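Side-chain contacts in fructosyl amine:oxygen oxidoreductase (Neosartorya fumigata, PDB 4WCT), which catalyses the oxidative cleavage of fructosyl amines (Amadori products), using FAD as cofactor and molecular oxygen as electron acceptor: residues A[36-41]-A[197-202]; A[273-278]-A[284-289]. One frame throughout, in Å; residues are numbered along the deposited sequence.

Interaction 1. Residues A[36-41]-A[197-202]; sequences WGCSTA and VRFVTG. With FAD (flavin-adenine dinucleotide), chain C.
F199 has its CG anti to the carbonyl carbon (chi1 -76°), which carries the ring off the strand toward helix 35-46, and V197, with CG1 anti to the backbone N (chi1 174°), aims both methyls at A41. This is the dinucleotide-binding, Rossmann-type part of the enzyme: residues 36-41 lie on the helix that follows the first strand and a glycine-rich turn, G37 probably being the last glycine of the GxGxxG pattern, and 198-201 is an outermost strand of the parallel part of the sheet, next to 52-56. The join is small and apolar. The CB of A41 sits 4.1 Å from CG1 of V197 and equally far from CZ of F199, so one methyl touches both side chains. CG2 of V197 rests against the carbonyl O of A41 at 3.7 Å. C38 makes a looser contact, its SG 4.4 Å from CE2 of F199. Helix 181-194 packs against the same group, with A192 on A41, V197 and F199, and F189 meeting the F199 ring edge-to-face.

The other end of the helical segment serves the cofactor. The indole of W36 turns one face to the FAD pyrophosphate, O2P standing 4.0 Å above the ring plane, offset toward the rim; its NE1 is held by the carbonyl of G389. T40 OG1 bonds back to W36 O at 2.8 Å from above the carbonyl plane, on the face opposite to the one used by the T40 amide, so that oxygen is gripped twice. The W36 backbone N donates to FAD O1P at 2.8 Å, with an N-H...O angle of 166°.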
ATOM      1  N   TRP A  36       7.503  -3.321  -2.973  1.00  7.44           N
ATOM      2  CA  TRP A  36       7.551  -4.304  -4.035  1.00  6.91           C
ATOM      3  C   TRP A  36       8.941  -4.513  -4.630  1.00  7.87           C
ATOM      4  O   TRP A  36       9.318  -5.650  -4.956  1.00  9.30           O
ATOM      5  CB  TRP A  36       6.555  -3.974  -5.132  1.00  6.57           C
ATOM      6  CG  TRP A  36       5.094  -4.048  -4.733  1.00  6.71           C
ATOM      7  CD1 TRP A  36       4.574  -4.327  -3.478  1.00  7.49           C
ATOM      8  CD2 TRP A  36       3.978  -4.008  -5.625  1.00  7.89           C
ATOM      9  NE1 TRP A  36       3.187  -4.422  -3.550  1.00  7.75           N
ATOM     10  CE2 TRP A  36       2.811  -4.277  -4.859  1.00  8.61           C
ATOM     11  CE3 TRP A  36       3.846  -3.813  -7.016  1.00  7.90           C
ATOM     12  CZ2 TRP A  36       1.541  -4.297  -5.424  1.00  9.96           C
ATOM     13  CZ3 TRP A  36       2.576  -3.868  -7.572  1.00  8.37           C
ATOM     14  CH2 TRP A  36       1.447  -4.117  -6.780  1.00  8.75           C
ATOM     15  N   GLY A  37       9.746  -3.447  -4.606  1.00  7.76           N
ATOM     16  CA  GLY A  37      11.115  -3.499  -5.083  1.00  8.59           C
ATOM     17  C   GLY A  37      12.001  -4.343  -4.214  1.00  8.77           C
ATOM     18  O   GLY A  37      12.766  -5.162  -4.729  1.00  9.90           O
ATOM     19  N   CYS A  38      11.861  -4.235  -2.897  1.00  9.12           N
ATOM     20  CA  CYS A  38      12.662  -5.064  -2.012  1.00  9.27           C
ATOM     21  C   CYS A  38      12.204  -6.502  -2.086  1.00  9.83           C
ATOM     22  O   CYS A  38      13.040  -7.403  -2.038  1.00  9.80           O
ATOM     23  CB  CYS A  38      12.651  -4.543  -0.572  1.00  9.88           C
ATOM     24  SG  CYS A  38      13.543  -2.993  -0.323  1.00 12.35           S
ATOM     25  N   SER A  39      10.893  -6.734  -2.195  1.00  9.16           N
ATOM     26  CA  SER A  39      10.403  -8.099  -2.340  1.00  8.49           C
ATOM     27  C   SER A  39      10.958  -8.707  -3.617  1.00  8.95           C
ATOM     28  O   SER A  39      11.380  -9.868  -3.636  1.00  9.83           O
ATOM     29  CB  SER A  39       8.874  -8.150  -2.345  1.00 10.57           C
ATOM     30  OG  SER A  39       8.364  -9.481  -2.404  1.00  9.76           O
ATOM     31  N   THR A  40      10.890  -7.948  -4.713  1.00  8.38           N
ATOM     32  CA  THR A  40      11.394  -8.415  -6.003  1.00  8.80           C
ATOM     33  C   THR A  40      12.898  -8.726  -5.931  1.00  8.79           C
ATOM     34  O   THR A  40      13.330  -9.810  -6.344  1.00  9.77           O
ATOM     35  CB  THR A  40      11.120  -7.369  -7.086  1.00 10.10           C
ATOM     36  OG1 THR A  40       9.707  -7.181  -7.236  1.00  9.48           O
ATOM     37  CG2 THR A  40      11.723  -7.795  -8.410  1.00 12.27           C
ATOM     38  N   ALA A  41      13.666  -7.874  -5.266  1.00  8.46           N
ATOM     39  CA  ALA A  41      15.116  -8.078  -5.178  1.00 10.29           C
ATOM     40  C   ALA A  41      15.386  -9.396  -4.438  1.00  9.86           C
ATOM     41  O   ALA A  41      16.234 -10.201  -4.843  1.00  9.90           O
ATOM     42  CB  ALA A  41      15.756  -6.922  -4.445  1.00 11.13           C
ATOM     43  N   VAL A 197      22.492  -8.829  -3.774  1.00 11.11           N
ATOM     44  CA  VAL A 197      21.899  -7.734  -4.577  1.00 10.50           C
ATOM     45  C   VAL A 197      22.619  -6.452  -4.240  1.00 10.50           C
ATOM     46  O   VAL A 197      22.941  -6.196  -3.088  1.00 10.99           O
ATOM     47  CB  VAL A 197      20.381  -7.613  -4.272  1.00 10.78           C
ATOM     48  CG1 VAL A 197      19.781  -6.392  -4.979  1.00 13.73           C
ATOM     49  CG2 VAL A 197      19.718  -8.929  -4.665  1.00 12.02           C
ATOM     50  N   ARG A 198      22.826  -5.609  -5.258  1.00 10.88           N
ATOM     51  CA  ARG A 198      23.465  -4.331  -5.091  1.00 14.06           C
ATOM     52  C   ARG A 198      22.415  -3.208  -5.052  1.00 13.43           C
ATOM     53  O   ARG A 198      21.478  -3.223  -5.821  1.00 15.59           O
ATOM     54  CB  ARG A 198      24.421  -4.077  -6.250  1.00 17.26           C
ATOM     55  CG  ARG A 198      24.971  -2.663  -6.265  1.00 28.18           C
ATOM     56  CD  ARG A 198      26.352  -2.565  -6.918  1.00 40.94           C
ATOM     57  NE  ARG A 198      26.544  -1.292  -7.623  1.00 46.05           N
ATOM     58  CZ  ARG A 198      26.251  -1.103  -8.912  1.00 58.76           C
ATOM     59  NH1 ARG A 198      25.716  -2.096  -9.632  1.00 45.74           N
ATOM     60  NH2 ARG A 198      26.487   0.075  -9.480  1.00 49.71           N
ATOM     61  N   PHE A 199      22.483  -2.412  -4.008  1.00 12.62           N
ATOM     62  CA  PHE A 199      21.545  -1.301  -3.785  1.00 12.80           C
ATOM     63  C   PHE A 199      22.296   0.007  -3.931  1.00 14.61           C
ATOM     64  O   PHE A 199      23.331   0.217  -3.295  1.00 16.51           O
ATOM     65  CB  PHE A 199      20.918  -1.406  -2.379  1.00 12.70           C
ATOM     66  CG  PHE A 199      19.863  -2.466  -2.264  1.00 12.33           C
ATOM     67  CD1 PHE A 199      20.204  -3.764  -1.914  1.00 12.38           C
ATOM     68  CD2 PHE A 199      18.526  -2.151  -2.385  1.00 15.04           C
ATOM     69  CE1 PHE A 199      19.246  -4.750  -1.857  1.00 12.93           C
ATOM     70  CE2 PHE A 199      17.552  -3.117  -2.234  1.00 13.43           C
ATOM     71  CZ  PHE A 199      17.910  -4.414  -1.939  1.00 14.44           C
ATOM     72  N   VAL A 200      21.826   0.846  -4.849  1.00 12.64           N
ATOM     73  CA  VAL A 200      22.329   2.212  -5.010  1.00 11.97           C
ATOM     74  C   VAL A 200      21.231   3.206  -4.622  1.00 12.36           C
ATOM     75  O   VAL A 200      20.233   3.364  -5.353  1.00 12.30           O
ATOM     76  CB  VAL A 200      22.722   2.443  -6.468  1.00 13.92           C
ATOM     77  CG1 VAL A 200      23.198   3.884  -6.684  1.00 15.06           C
ATOM     78  CG2 VAL A 200      23.770   1.432  -6.891  1.00 16.80           C
ATOM     79  N   THR A 201      21.324   3.693  -3.395  1.00 13.86           N
ATOM     80  CA  THR A 201      20.206   4.357  -2.731  1.00 17.72           C
ATOM     81  C   THR A 201      20.689   5.652  -2.093  1.00 25.26           C
ATOM     82  O   THR A 201      21.422   5.634  -1.123  1.00 31.48           O
ATOM     83  CB  THR A 201      19.553   3.451  -1.646  1.00 19.32           C
ATOM     84  OG1 THR A 201      20.505   3.154  -0.609  1.00 18.95           O
ATOM     85  CG2 THR A 201      19.028   2.181  -2.237  1.00 17.19           C
ATOM     86  N   GLY A 202      20.097   6.756  -2.502  1.00 12.74           N
ATOM     87  CA  GLY A 202      20.602   8.055  -2.180  1.00 14.90           C
ATOM     88  C   GLY A 202      20.396   8.935  -3.394  1.00 12.27           C
ATOM     89  O   GLY A 202      20.093   8.430  -4.493  1.00 12.97           O
TER
HETATM   90  PA  FAD C 500       6.355   2.071  -2.160  1.00  7.84           P
HETATM   91  O1A FAD C 500       6.364   1.143  -0.980  1.00  7.95           O
HETATM   92  O2A FAD C 500       5.849   3.473  -2.026  1.00  8.24           O
HETATM   93  O5B FAD C 500       7.830   2.099  -2.702  1.00  7.42           O
HETATM   94  C5B FAD C 500       8.158   2.912  -3.839  1.00  8.02           C
HETATM   95  C4B FAD C 500       9.659   3.175  -3.805  1.00  8.76           C
HETATM   96  O4B FAD C 500      10.061   3.807  -5.064  1.00  9.41           O
HETATM   97  C3B FAD C 500      10.109   4.099  -2.677  1.00  8.36           C
HETATM   98  O3B FAD C 500      11.128   3.502  -1.860  1.00  9.11           O
HETATM   99  C2B FAD C 500      10.636   5.336  -3.410  1.00  8.78           C
HETATM  100  O2B FAD C 500      11.660   6.060  -2.732  1.00  9.25           O
HETATM  101  C1B FAD C 500      11.061   4.748  -4.757  1.00  8.19           C
HETATM  102  N9A FAD C 500      11.100   5.776  -5.820  1.00  9.37           N
HETATM  103  C8A FAD C 500      10.271   6.821  -5.989  1.00  9.84           C
HETATM  104  N7A FAD C 500      10.667   7.578  -7.039  1.00  9.02           N
HETATM  105  C5A FAD C 500      11.726   6.928  -7.588  1.00  8.42           C
HETATM  106  C6A FAD C 500      12.655   7.214  -8.675  1.00  8.17           C
HETATM  107  N6A FAD C 500      12.495   8.305  -9.444  1.00  8.62           N
HETATM  108  N1A FAD C 500      13.681   6.355  -8.846  1.00  8.53           N
HETATM  109  C2A FAD C 500      13.858   5.248  -8.113  1.00  9.08           C
HETATM  110  N3A FAD C 500      13.062   4.950  -7.071  1.00  8.95           N
HETATM  111  C4A FAD C 500      12.012   5.759  -6.786  1.00  8.52           C
HETATM  112  N1  FAD C 500      -1.757  -1.711   1.872  1.00  8.32           N
HETATM  113  C2  FAD C 500      -2.138  -2.849   2.551  1.00  8.89           C
HETATM  114  O2  FAD C 500      -1.903  -3.932   2.017  1.00  8.36           O
HETATM  115  N3  FAD C 500      -2.634  -2.791   3.789  1.00  7.47           N
HETATM  116  C4  FAD C 500      -2.926  -1.617   4.388  1.00  7.08           C
HETATM  117  O4  FAD C 500      -3.410  -1.515   5.549  1.00  8.88           O
HETATM  118  C4X FAD C 500      -2.577  -0.376   3.718  1.00  7.48           C
HETATM  119  N5  FAD C 500      -2.834   0.827   4.296  1.00  9.19           N
HETATM  120  C5X FAD C 500      -2.268   1.946   3.747  1.00  9.76           C
HETATM  121  C6  FAD C 500      -2.298   3.165   4.416  1.00  8.71           C
HETATM  122  C7  FAD C 500      -1.816   4.305   3.801  1.00  8.32           C
HETATM  123  C7M FAD C 500      -1.795   5.579   4.566  1.00  8.65           C
HETATM  124  C8  FAD C 500      -1.211   4.203   2.467  1.00  9.90           C
HETATM  125  C8M FAD C 500      -0.633   5.380   1.771  1.00  9.29           C
HETATM  126  C9  FAD C 500      -1.081   2.988   1.841  1.00  8.56           C
HETATM  127  C9A FAD C 500      -1.636   1.859   2.406  1.00  9.08           C
HETATM  128  N10 FAD C 500      -1.591   0.637   1.730  1.00  7.40           N
HETATM  129  C10 FAD C 500      -1.973  -0.515   2.419  1.00  7.50           C
HETATM  130  C1' FAD C 500      -1.064   0.447   0.386  1.00  7.28           C
HETATM  131  C2' FAD C 500       0.391   0.006   0.374  1.00  6.77           C
HETATM  132  O2' FAD C 500       1.093   0.864   1.263  1.00  7.83           O
HETATM  133  C3' FAD C 500       0.929   0.139  -1.057  1.00  6.94           C
HETATM  134  O3' FAD C 500       0.008  -0.455  -1.984  1.00  7.61           O
HETATM  135  C4' FAD C 500       2.314  -0.499  -1.204  1.00  7.18           C
HETATM  136  O4' FAD C 500       3.130  -0.127  -0.096  1.00  8.43           O
HETATM  137  C5' FAD C 500       2.937   0.032  -2.489  1.00  7.16           C
HETATM  138  O5' FAD C 500       4.210  -0.589  -2.666  1.00  7.03           O
HETATM  139  P   FAD C 500       5.197  -0.051  -3.814  1.00  7.80           P
HETATM  140  O1P FAD C 500       6.472  -0.859  -3.732  1.00  8.31           O
HETATM  141  O2P FAD C 500       4.394   0.003  -5.092  1.00  7.92           O
HETATM  142  O3P FAD C 500       5.501   1.456  -3.353  1.00  6.52           O

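Interaction 2. Residues A[273-278]-A[284-289]; sequences RNLPVL and GFFMEP
E288 reaches across to the backbone amides of N274 and L275, which both donate to its carboxylate. The L275 amide donates to OE2 of E288 at 2.9 Å, coming from above the carboxylate plane, while the N274 amide donates to OE1 of E288 at 3.2 Å on the syn side, 31° out of that plane. Two consecutive N-H groups thus hold the two oxygens, and OE2 also accepts from the indole NH of W178, which should favour the charged form. CG of E288 stands between its own N and carbonyl carbon (chi1 75°), and the chain runs extended from there, which brings the carboxylate to the turn at N274.

Backbone bonding is sparse. F286 N gives a weak bond to L278 O at 3.3 Å; L278 and F286 form a hydrogen-bonded pair of the antiparallel beta hairpin made by strands 277-280 and 284-287, and the same oxygen receives a CA-H...O contact from F285. Further from the loop the two chains are joined through water: one molecule donates to L275 O and accepts from E288 N, and a second donates to both P276 O and F286 O.

Apolar packing falls on two sides. On the side of L278 and F286, CD2 of L278 meets the edge of the F286 ring in its plane, 4.0 Å from CE2 of F286, and CD1 of L275 comes obliquely to CE1 of F286 at 3.9 Å. That leucine methyl also lies 3.7 Å from CB of E288. On the other side CG2 of V277 packs on CG of M287 at 3.8 Å, and I73 of strand 72-75 touches both.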
ATOM      1  N   ARG A 273      -2.587  -4.646  23.579  1.00 12.03           N
ATOM      2  CA  ARG A 273      -1.761  -5.711  23.025  1.00 14.67           C
ATOM      3  C   ARG A 273      -2.606  -6.769  22.355  1.00 12.74           C
ATOM      4  O   ARG A 273      -3.714  -7.109  22.815  1.00 12.99           O
ATOM      5  CB  ARG A 273      -0.936  -6.372  24.122  1.00 21.77           C
ATOM      6  CG  ARG A 273       0.218  -5.548  24.622  1.00 29.29           C
ATOM      7  CD  ARG A 273       0.735  -6.158  25.922  1.00 38.69           C
ATOM      8  NE  ARG A 273       1.895  -5.449  26.446  1.00 49.25           N
ATOM      9  CZ  ARG A 273       2.471  -5.719  27.612  1.00 49.60           C
ATOM     10  NH1 ARG A 273       1.966  -6.659  28.396  1.00 62.38           N
ATOM     11  NH2 ARG A 273       3.524  -5.019  28.013  1.00 53.33           N
ATOM     12  N   ASN A 274      -2.120  -7.276  21.224  0.50 11.57           N
ATOM     13  CA  ASN A 274      -2.791  -8.343  20.508  0.50 13.89           C
ATOM     14  C   ASN A 274      -4.166  -7.933  19.967  0.50 11.65           C
ATOM     15  O   ASN A 274      -5.105  -8.745  19.947  0.50 11.61           O
ATOM     16  CB  ASN A 274      -2.957  -9.564  21.415  0.50 18.05           C
ATOM     17  CG  ASN A 274      -2.948 -10.866  20.644  0.50 21.80           C
ATOM     18  OD1 ASN A 274      -2.296 -10.977  19.611  0.50 29.67           O
ATOM     19  ND2 ASN A 274      -3.662 -11.859  21.149  0.50 26.57           N
ATOM     20  N   LEU A 275      -4.262  -6.710  19.453  1.00  8.21           N
ATOM     21  CA  LEU A 275      -5.531  -6.128  19.112  1.00  8.45           C
ATOM     22  C   LEU A 275      -5.936  -6.456  17.678  1.00  8.50           C
ATOM     23  O   LEU A 275      -5.129  -6.286  16.770  1.00  8.86           O
ATOM     24  CB  LEU A 275      -5.453  -4.602  19.261  1.00  8.11           C
ATOM     25  CG  LEU A 275      -5.111  -4.034  20.649  1.00  7.83           C
ATOM     26  CD1 LEU A 275      -5.163  -2.523  20.636  1.00  8.98           C
ATOM     27  CD2 LEU A 275      -6.024  -4.596  21.738  1.00  9.49           C
ATOM     28  N   PRO A 276      -7.182  -6.888  17.468  1.00  7.69           N
ATOM     29  CA  PRO A 276      -7.622  -6.932  16.085  1.00  8.09           C
ATOM     30  C   PRO A 276      -7.614  -5.527  15.485  1.00  9.76           C
ATOM     31  O   PRO A 276      -7.814  -4.530  16.197  1.00  8.96           O
ATOM     32  CB  PRO A 276      -9.040  -7.458  16.172  1.00  8.57           C
ATOM     33  CG  PRO A 276      -9.497  -7.087  17.532  1.00 11.03           C
ATOM     34  CD  PRO A 276      -8.280  -7.167  18.406  1.00  9.42           C
ATOM     35  N   VAL A 277      -7.417  -5.447  14.174  1.00  8.77           N
ATOM     36  CA  VAL A 277      -7.565  -4.158  13.484  1.00  9.02           C
ATOM     37  C   VAL A 277      -9.019  -3.743  13.599  1.00  9.41           C
ATOM     38  O   VAL A 277      -9.899  -4.560  13.353  1.00 10.82           O
ATOM     39  CB  VAL A 277      -7.166  -4.304  12.009  1.00 11.60           C
ATOM     40  CG1 VAL A 277      -7.379  -3.004  11.236  1.00 12.88           C
ATOM     41  CG2 VAL A 277      -5.709  -4.764  11.902  1.00 12.19           C
ATOM     42  N   LEU A 278      -9.280  -2.484  13.960  1.00  8.96           N
ATOM     43  CA  LEU A 278     -10.644  -1.980  13.925  1.00  8.31           C
ATOM     44  C   LEU A 278     -10.775  -0.968  12.792  1.00  8.59           C
ATOM     45  O   LEU A 278     -10.139   0.090  12.851  1.00  8.49           O
ATOM     46  CB  LEU A 278     -10.983  -1.310  15.244  1.00  7.82           C
ATOM     47  CG  LEU A 278     -12.317  -0.573  15.316  1.00  8.76           C
ATOM     48  CD1 LEU A 278     -13.508  -1.532  15.231  1.00 10.41           C
ATOM     49  CD2 LEU A 278     -12.394   0.210  16.611  1.00 11.23           C
ATOM     50  N   GLY A 284     -12.362   5.390   9.649  1.00  8.49           N
ATOM     51  CA  GLY A 284     -10.911   5.132   9.718  1.00  8.47           C
ATOM     52  C   GLY A 284     -10.579   3.812  10.367  1.00  7.77           C
ATOM     53  O   GLY A 284     -11.460   3.000  10.644  1.00  8.51           O
ATOM     54  N   PHE A 285      -9.318   3.680  10.747  1.00  8.59           N
ATOM     55  CA  PHE A 285      -8.875   2.519  11.476  1.00  9.33           C
ATOM     56  C   PHE A 285      -7.738   2.866  12.410  1.00  9.85           C
ATOM     57  O   PHE A 285      -7.067   3.871  12.236  1.00  8.54           O
ATOM     58  CB  PHE A 285      -8.495   1.363  10.540  1.00  9.06           C
ATOM     59  CG  PHE A 285      -7.424   1.691   9.522  1.00 10.72           C
ATOM     60  CD1 PHE A 285      -7.786   2.002   8.216  1.00 11.20           C
ATOM     61  CD2 PHE A 285      -6.088   1.545   9.823  1.00 14.70           C
ATOM     62  CE1 PHE A 285      -6.811   2.245   7.244  1.00 15.35           C
ATOM     63  CE2 PHE A 285      -5.116   1.804   8.863  1.00 15.22           C
ATOM     64  CZ  PHE A 285      -5.483   2.129   7.568  1.00 14.06           C
ATOM     65  N   PHE A 286      -7.482   1.981  13.370  1.00 10.34           N
ATOM     66  CA  PHE A 286      -6.269   2.106  14.185  1.00  8.71           C
ATOM     67  C   PHE A 286      -5.648   0.769  14.405  1.00  9.80           C
ATOM     68  O   PHE A 286      -6.326  -0.257  14.288  1.00  9.51           O
ATOM     69  CB  PHE A 286      -6.526   2.795  15.531  1.00  8.47           C
ATOM     70  CG  PHE A 286      -6.932   1.860  16.649  1.00  9.17           C
ATOM     71  CD1 PHE A 286      -5.990   1.413  17.566  1.00 10.02           C
ATOM     72  CD2 PHE A 286      -8.236   1.522  16.835  1.00 10.25           C
ATOM     73  CE1 PHE A 286      -6.376   0.624  18.637  1.00  9.99           C
ATOM     74  CE2 PHE A 286      -8.635   0.709  17.884  1.00 10.56           C
ATOM     75  CZ  PHE A 286      -7.693   0.227  18.764  1.00 10.35           C
ATOM     76  N   MET A 287      -4.338   0.789  14.678  1.00 10.80           N
ATOM     77  CA  MET A 287      -3.630  -0.441  15.009  1.00 12.28           C
ATOM     78  C   MET A 287      -2.881  -0.299  16.323  1.00  9.37           C
ATOM     79  O   MET A 287      -2.670   0.784  16.842  1.00  9.92           O
ATOM     80  CB  MET A 287      -2.707  -0.937  13.879  1.00 14.67           C
ATOM     81  CG  MET A 287      -3.459  -1.792  12.854  1.00 16.41           C
ATOM     82  SD  MET A 287      -2.769  -2.154  11.228  1.00 19.00           S
ATOM     83  CE  MET A 287      -3.060  -0.618  10.358  1.00 21.93           C
ATOM     84  N   GLU A 288      -2.540  -1.436  16.901  1.00  9.96           N
ATOM     85  CA  GLU A 288      -2.014  -1.386  18.236  1.00 10.46           C
ATOM     86  C   GLU A 288      -0.687  -0.616  18.299  1.00 10.15           C
ATOM     87  O   GLU A 288       0.097  -0.577  17.344  1.00 11.06           O
ATOM     88  CB  GLU A 288      -1.923  -2.771  18.859  1.00 14.04           C
ATOM     89  CG  GLU A 288      -0.800  -3.630  18.349  1.00 14.27           C
ATOM     90  CD  GLU A 288      -0.845  -5.032  18.936  1.00 14.84           C
ATOM     91  OE1 GLU A 288      -0.053  -5.318  19.837  1.00 15.18           O
ATOM     92  OE2 GLU A 288      -1.703  -5.835  18.498  1.00 15.22           O
ATOM     93  N   PRO A 289      -0.393  -0.049  19.452  1.00  9.77           N
ATOM     94  CA  PRO A 289       0.830   0.752  19.611  1.00  9.33           C
ATOM     95  C   PRO A 289       2.092  -0.036  19.278  1.00 11.88           C
ATOM     96  O   PRO A 289       2.183  -1.238  19.582  1.00 10.82           O
ATOM     97  CB  PRO A 289       0.807   1.116  21.078  1.00 11.95           C
ATOM     98  CG  PRO A 289      -0.659   1.089  21.434  1.00 12.63           C
ATOM     99  CD  PRO A 289      -1.243  -0.021  20.652  1.00 11.71           C
TER
HETATM  100  O   HOH W   1      -4.079  -3.741  15.959  1.00 13.39           O
HETATM  101  O   HOH W   2      -6.384  -2.305  16.451  1.00 14.34           O

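Interactions 1 and 2 lie in different parts of one FAD-dependent oxidoreductase, their centres 30 Å apart and their nearest atoms about 16 Å apart. FAD extends between them. Interaction 1 reaches the cofactor at its pyrophosphate, through W36, whereas the hairpin of interaction 2 approaches its isoalloxazine through F285, whose side chain comes within about 4 Å at the nearest atoms. Strand 72-75 offers a second connection: the amide N of I73 is hydrogen-bonded to FAD, and its side chain packs on V277, F285 and M287 of interaction 2. Strand 198-201 is an outermost strand of the six-stranded nucleotide-binding sheet, on which helix 35-46 packs; the hairpin strands belong to a separate, larger mixed sheet.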